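PDB 5K7F: transcriptional regulator, TetR family from Myxococcus xanthus, which probably binds promoter DNA as a repressor and regulates alternative de novo isovaleryl coenzyme A biosynthesis, with isovaleryl coenzyme A as its likely effector. Local coordinates for residues A[62-65]-A[66-70]; A[84-88]-A[89-93]; A[129-132]-A[133-136]. One frame throughout, in Å; residues are numbered along the deposited sequence. Where two conformers were deposited one is given.

How the contacts relate
Contacts 1 and 3 form one neighbourhood and contact 2 stands apart. The centres of contacts 1 and 3 are about 13 Å apart, and helices 60-83 and 125-150 meet there, with Phe-65 CE1 3.7 Å from Phe-129 CD1. Contact 2 begins the helix that follows helix 60-83; its centre lies about 30 Å from that of contact 1, on the opposite side of the chain's centre. Its centre is about 22 Å from that of contact 3, and their nearest atoms are about 9 Å apart, although helix 125-150, which carries contact 3, also packs against contact 2. Contact 1 starts shortly after the predicted helix-turn-helix at 38-57. The structure is the apo form, with no effector bound to relate the contacts to.

Contact 1. Residues A[62-65]-A[66-70]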
# COMPACT_ATOMS: atom_id res chain seq x y z
N GLN A 62 -9.52 17.89 -14.25
CA GLN A 62 -10.29 18.51 -13.18
C GLN A 62 -10.92 17.45 -12.28
O GLN A 62 -10.88 17.57 -11.05
CB GLN A 62 -11.37 19.41 -13.76
CG GLN A 62 -10.88 20.63 -14.52
CD GLN A 62 -12.02 21.54 -14.92
OE1 GLN A 62 -13.12 21.42 -14.37
NE2 GLN A 62 -11.78 22.45 -15.85
N LEU A 63 -11.50 16.42 -12.87
CA LEU A 63 -12.16 15.37 -12.09
C LEU A 63 -11.19 14.71 -11.12
O LEU A 63 -11.51 14.46 -9.96
CB LEU A 63 -12.76 14.32 -13.02
CG LEU A 63 -13.40 13.10 -12.34
CD1 LEU A 63 -14.63 13.47 -11.48
CD2 LEU A 63 -13.75 12.07 -13.38
N LEU A 64 -10.01 14.33 -11.62
CA LEU A 64 -9.05 13.62 -10.79
C LEU A 64 -8.62 14.46 -9.58
O LEU A 64 -8.63 13.98 -8.44
CB LEU A 64 -7.86 13.20 -11.66
CG LEU A 64 -6.76 12.37 -11.01
CD1 LEU A 64 -7.39 11.12 -10.37
CD2 LEU A 64 -5.71 11.99 -12.03
N PHE A 65 -8.23 15.73 -9.81
CA PHE A 65 -7.85 16.64 -8.72
C PHE A 65 -9.00 16.82 -7.74
O PHE A 65 -8.79 16.94 -6.52
CB PHE A 65 -7.46 17.98 -9.34
CG PHE A 65 -7.11 19.06 -8.35
CD1 PHE A 65 -6.28 18.82 -7.28
CD2 PHE A 65 -7.57 20.34 -8.56
CE1 PHE A 65 -5.95 19.84 -6.43
CE2 PHE A 65 -7.24 21.36 -7.71
CZ PHE A 65 -6.42 21.11 -6.65
N ALA A 66 -10.21 16.88 -8.25
CA ALA A 66 -11.36 17.00 -7.38
C ALA A 66 -11.50 15.78 -6.47
O ALA A 66 -11.83 15.91 -5.28
CB ALA A 66 -12.61 17.17 -8.23
N ILE A 67 -11.33 14.59 -7.04
CA ILE A 67 -11.47 13.39 -6.21
C ILE A 67 -10.37 13.39 -5.16
O ILE A 67 -10.65 13.12 -3.98
CB ILE A 67 -11.46 12.10 -7.06
CG1 ILE A 67 -12.71 12.01 -7.94
CG2 ILE A 67 -11.42 10.84 -6.16
CD1 ILE A 67 -12.62 10.95 -9.02
N MET A 68 -9.11 13.70 -5.56
CA MET A 68 -8.02 13.69 -4.60
C MET A 68 -8.22 14.75 -3.50
O MET A 68 -7.97 14.50 -2.32
CB MET A 68 -6.68 13.80 -5.35
CG MET A 68 -6.44 12.60 -6.25
SD MET A 68 -4.83 12.64 -7.09
CE MET A 68 -3.80 12.30 -5.69
N ASN A 69 -8.69 15.94 -3.85
CA ASN A 69 -9.00 16.94 -2.83
C ASN A 69 -10.14 16.48 -1.93
O ASN A 69 -10.15 16.77 -0.72
CB ASN A 69 -9.36 18.26 -3.49
CG ASN A 69 -8.16 19.14 -3.71
OD1 ASN A 69 -7.19 19.12 -2.93
ND2 ASN A 69 -8.24 19.95 -4.73
N TYR A 70 -11.12 15.77 -2.50
CA TYR A 70 -12.20 15.25 -1.68
C TYR A 70 -11.65 14.23 -0.70
O TYR A 70 -12.03 14.22 0.49
CB TYR A 70 -13.27 14.62 -2.57
CG TYR A 70 -14.48 14.02 -1.82
CD1 TYR A 70 -14.97 14.59 -0.66
CD2 TYR A 70 -15.10 12.87 -2.27
CE1 TYR A 70 -16.03 14.04 0.02
CE2 TYR A 70 -16.17 12.32 -1.58
CZ TYR A 70 -16.62 12.90 -0.45
OH TYR A 70 -17.68 12.36 0.26
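Ala-66 donates its backbone N to Gln-62 O at 3.0 Å, and its methyl CB rests 3.3 Å from that same Gln-62 O. At Ile-67 the side chains meet as well. CG1 sits beside the backbone N (chi1 -67°), which turns the chain back along the helix and brings CD1 to 4.0 Å from Leu-63 CG, the two branches meeting at a slant. Both residues belong to helix 60-83, which, as in other TetR-type regulators, joins the DNA-binding domain to the C-terminal domain: Leu-63 packs on Ala-25 of helix 18-32, Ile-67 on Val-112 and Ile-115 of helix 110-117. Met-68 N reaches Leu-64 O at 2.9 Å in the straightest backbone bond between the segments (168° at the hydrogen). Its side chain makes a more distant apolar contact, SD lying 4.4 Å from Leu-64 CG. Asn-69 N bonds to Phe-65 O at 2.9 Å, while its ND2 stands over one face of the Phe-65 ring, the amide plane tilted 59° from that of the ring. The modelled ND2 comes as near as 2.9 Å to Phe-65 CE1, but this is one of two conformers and the detail is doubtful. With an alanine at Phe-65, the Asn-69 amide would probably lose the ring its ND2 faces and turn more freely, and Ile-130 of helix 125-150 would lose an apolar neighbour. Asn-69 OD1 also takes a weak hydrogen bond from Arg-133 NH1.

Contact 2. Residues A[84-88]-A[89-93]; sequences QDIAN and PVERL
Asn-88 and Arg-92 close the first backbone turn of helix 89-105, Arg-92 N donating to Asn-88 O at 2.9 Å while Asn-88 itself, at phi/psi -70°/119°, is still outside helical geometry. Asn-88 is the N-cap. Its OD1 accepts from Glu-91 N at 3.1 Å in a bond that is nearly straight at the hydrogen, although the donor stands well above the carbonyl plane of the amide. Pro-89, the first residue of the helix, has no N-H that would need a partner. Glu-91 turns back over the cap, bringing CG to 3.6 Å from Asn-88 CG, and in the modelled conformer, one of two, its carboxylate stacks on the amide with planes only 11° apart. There the carboxylate and cap are joined through water: one water is hydrogen-bonded to Glu-91 OE1 and weakly to Asn-88 N, another to Asn-88 ND2 and weakly to Glu-91 OE2. On the loop side, Ile-86 CG2 covers Glu-91 CB at 3.7 Å. Arg-92 bends at its third torsion and folds back on the loop, where NH1 donates to Ile-86 O at 2.8 Å. This oxygen lies almost in the guanidinium plane, which, with the bond at NH2, should restrain the turn of the group. The other end of the guanidinium, NH2, bonds to Gln-147 OE1 on helix 125-150. In this strandless fold the same helix packs against Arg-92 through Phe-140 and Ala-144, while Val-90 touches Ile-154 in the loop beyond it.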
# COMPACT_ATOMS: atom_id res chain seq x y z
N GLN A 84 -8.18 15.35 16.97
CA GLN A 84 -7.10 16.32 17.11
C GLN A 84 -7.06 16.96 18.50
O GLN A 84 -6.00 17.44 18.91
CB GLN A 84 -7.20 17.41 16.04
CG GLN A 84 -8.41 18.29 16.15
CD GLN A 84 -8.71 19.05 14.88
OE1 GLN A 84 -8.00 18.91 13.88
NE2 GLN A 84 -9.79 19.83 14.90
N ASP A 85 -8.16 16.92 19.25
CA ASP A 85 -8.24 17.48 20.59
C ASP A 85 -7.84 16.50 21.69
O ASP A 85 -7.88 16.88 22.86
CB ASP A 85 -9.68 17.97 20.87
CG ASP A 85 -10.18 18.99 19.85
OD1 ASP A 85 -9.65 20.13 19.80
OD2 ASP A 85 -11.13 18.67 19.10
N ILE A 86 -7.51 15.25 21.36
CA ILE A 86 -7.11 14.28 22.39
C ILE A 86 -5.71 14.64 22.85
O ILE A 86 -4.76 14.66 22.05
CB ILE A 86 -7.19 12.85 21.85
CG1 ILE A 86 -8.61 12.53 21.41
CG2 ILE A 86 -6.72 11.84 22.88
CD1 ILE A 86 -8.71 11.25 20.64
N ALA A 87 -5.56 14.94 24.15
CA ALA A 87 -4.32 15.51 24.65
C ALA A 87 -3.24 14.46 24.83
O ALA A 87 -2.07 14.69 24.48
CB ALA A 87 -4.57 16.22 25.99
N ASN A 88 -3.64 13.29 25.32
CA ASN A 88 -2.74 12.17 25.48
C ASN A 88 -2.36 11.62 24.10
O ASN A 88 -3.25 11.21 23.33
CB ASN A 88 -3.41 11.11 26.35
CG ASN A 88 -2.55 9.88 26.51
OD1 ASN A 88 -1.98 9.44 25.54
ND2 ASN A 88 -2.46 9.33 27.72
N PRO A 89 -1.05 11.63 23.73
CA PRO A 89 -0.66 11.34 22.34
C PRO A 89 -0.79 9.88 21.94
O PRO A 89 -1.06 9.62 20.75
CB PRO A 89 0.81 11.80 22.27
CG PRO A 89 1.31 11.70 23.71
CD PRO A 89 0.09 12.05 24.56
N VAL A 90 -0.63 8.93 22.86
CA VAL A 90 -0.91 7.54 22.51
C VAL A 90 -2.41 7.31 22.35
O VAL A 90 -2.84 6.61 21.42
CB VAL A 90 -0.25 6.55 23.49
CG1 VAL A 90 -1.03 6.35 24.76
CG2 VAL A 90 -0.04 5.20 22.77
N GLU A 91 -3.25 7.92 23.21
CA GLU A 91 -4.69 7.84 23.01
C GLU A 91 -5.08 8.45 21.67
O GLU A 91 -5.95 7.92 20.96
CB GLU A 91 -5.45 8.56 24.13
CG GLU A 91 -5.38 7.92 25.52
CD GLU A 91 -6.26 8.65 26.56
OE1 GLU A 91 -7.09 9.53 26.18
OE2 GLU A 91 -6.11 8.34 27.76
N ARG A 92 -4.43 9.52 21.30
CA ARG A 92 -4.69 10.16 20.02
C ARG A 92 -4.32 9.24 18.83
O ARG A 92 -5.06 9.07 17.90
CB ARG A 92 -3.94 11.47 19.93
CG ARG A 92 -4.35 12.34 18.82
CD ARG A 92 -4.00 13.79 19.08
NE ARG A 92 -2.66 14.06 18.88
CZ ARG A 92 -1.80 14.43 19.81
NH1 ARG A 92 -2.19 14.58 21.02
NH2 ARG A 92 -0.56 14.59 19.51
N LEU A 93 -3.15 8.61 18.92
CA LEU A 93 -2.73 7.71 17.84
C LEU A 93 -3.66 6.50 17.74
O LEU A 93 -4.02 6.07 16.63
CB LEU A 93 -1.29 7.27 18.10
CG LEU A 93 -0.23 8.30 17.68
CD1 LEU A 93 1.03 7.97 18.39
CD2 LEU A 93 -0.09 8.32 16.16
O HOH W 1 -6.60 12.50 26.65
O HOH W 2 -4.38 10.49 29.88

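Contact 3. Residues A[129-132]-A[133-136]; sequences FIDA and RKKK
This is a local, largely solvent-facing contact between successive turns of helix 125-150, in the all-helical C-terminal domain of a TetR-type regulator. The helical frame is regular at its start, Lys-134 N meeting Ile-130 O at 2.9 Å and Arg-133 N meeting Phe-129 O at 3.2 Å. Phe-129 and Arg-133 run side by side and point the same way. They touch through the aliphatic part of the arginine: the contact is made by the methylene CD, 3.8 Å from Phe-129 CE1, the guanidinium being turned 68° from the ring plane. A bend at chi3 (71°) directs that group toward helix 60-83, where NH2 forms a salt bridge with Asp-73. One residue further on, Lys-134 is extended and crosses Ile-130 at an angle: its CE lies 3.7 Å from Ile-130 CG2, the end methylenes running past that methyl while the ammonium goes beyond it. NZ donates to Leu-116 O near the C-terminal end of helix 110-117, a place where the helix dipole would probably suit a positive charge. Asp-131 OD1 remains 4.9 Å from Lys-134 NZ, too far for a salt bridge but near enough that the opposite charges may attract. Lys-135 leads away from the preceding turn and pairs with Asp-139 in a salt bridge. At the far end the backbone pattern is less even: Ala-132 O accepts from Lys-136 N at 3.3 Å and, weakly and with a bent angle of 121°, from Lys-135 N at 3.3 Å.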
# COMPACT_ATOMS: atom_id res chain seq x y z
N PHE A 129 -0.02 20.64 -4.73
CA PHE A 129 -1.08 21.07 -3.83
C PHE A 129 -1.61 19.88 -3.03
O PHE A 129 -1.76 19.96 -1.81
CB PHE A 129 -2.18 21.76 -4.62
CG PHE A 129 -3.33 22.26 -3.78
CD1 PHE A 129 -4.40 21.44 -3.51
CD2 PHE A 129 -3.34 23.54 -3.26
CE1 PHE A 129 -5.46 21.88 -2.73
CE2 PHE A 129 -4.39 23.99 -2.49
CZ PHE A 129 -5.45 23.15 -2.23
N ILE A 130 -1.83 18.74 -3.69
CA ILE A 130 -2.24 17.52 -2.99
C ILE A 130 -1.11 17.01 -2.11
O ILE A 130 -1.34 16.56 -0.99
CB ILE A 130 -2.68 16.43 -3.98
CG1 ILE A 130 -3.88 16.88 -4.81
CG2 ILE A 130 -2.98 15.13 -3.23
CD1 ILE A 130 -5.19 17.09 -4.03
N ASP A 131 0.13 17.04 -2.61
CA ASP A 131 1.26 16.57 -1.81
C ASP A 131 1.37 17.35 -0.52
O ASP A 131 1.66 16.78 0.54
CB ASP A 131 2.57 16.68 -2.59
CG ASP A 131 2.79 15.54 -3.59
OD1 ASP A 131 1.95 14.60 -3.64
OD2 ASP A 131 3.81 15.56 -4.31
N ALA A 132 1.13 18.66 -0.57
CA ALA A 132 1.19 19.47 0.64
C ALA A 132 0.09 19.09 1.61
O ALA A 132 0.31 19.05 2.83
CB ALA A 132 1.10 20.96 0.30
N ARG A 133 -1.09 18.77 1.10
CA ARG A 133 -2.15 18.33 1.99
C ARG A 133 -1.80 16.99 2.62
O ARG A 133 -1.99 16.78 3.83
CB ARG A 133 -3.47 18.26 1.23
CG ARG A 133 -3.97 19.62 0.72
CD ARG A 133 -5.43 19.57 0.28
NE ARG A 133 -6.31 19.45 1.45
CZ ARG A 133 -7.63 19.29 1.41
NH1 ARG A 133 -8.29 19.22 0.26
NH2 ARG A 133 -8.30 19.16 2.53
N LYS A 134 -1.29 16.06 1.82
CA LYS A 134 -0.91 14.76 2.38
C LYS A 134 0.12 14.94 3.48
O LYS A 134 0.10 14.21 4.49
CB LYS A 134 -0.37 13.84 1.28
CG LYS A 134 -1.44 13.30 0.30
CD LYS A 134 -0.79 12.56 -0.86
CE LYS A 134 -1.84 11.94 -1.78
NZ LYS A 134 -1.20 11.00 -2.73
N LYS A 135 1.04 15.89 3.31
CA LYS A 135 2.12 16.03 4.27
C LYS A 135 1.63 16.58 5.61
O LYS A 135 2.26 16.31 6.64
CB LYS A 135 3.23 16.94 3.72
CG LYS A 135 4.39 17.13 4.71
CD LYS A 135 5.52 17.98 4.13
CE LYS A 135 6.70 18.05 5.10
NZ LYS A 135 6.40 18.86 6.31
N LYS A 136 0.56 17.36 5.61
CA LYS A 136 -0.03 17.82 6.87
C LYS A 136 -0.50 16.64 7.73
O LYS A 136 -0.33 16.65 8.95
CB LYS A 136 -1.15 18.80 6.61
CG LYS A 136 -0.65 20.17 6.12
CD LYS A 136 -1.64 21.29 6.41
CE LYS A 136 -1.48 22.47 5.45
NZ LYS A 136 -2.25 22.27 4.16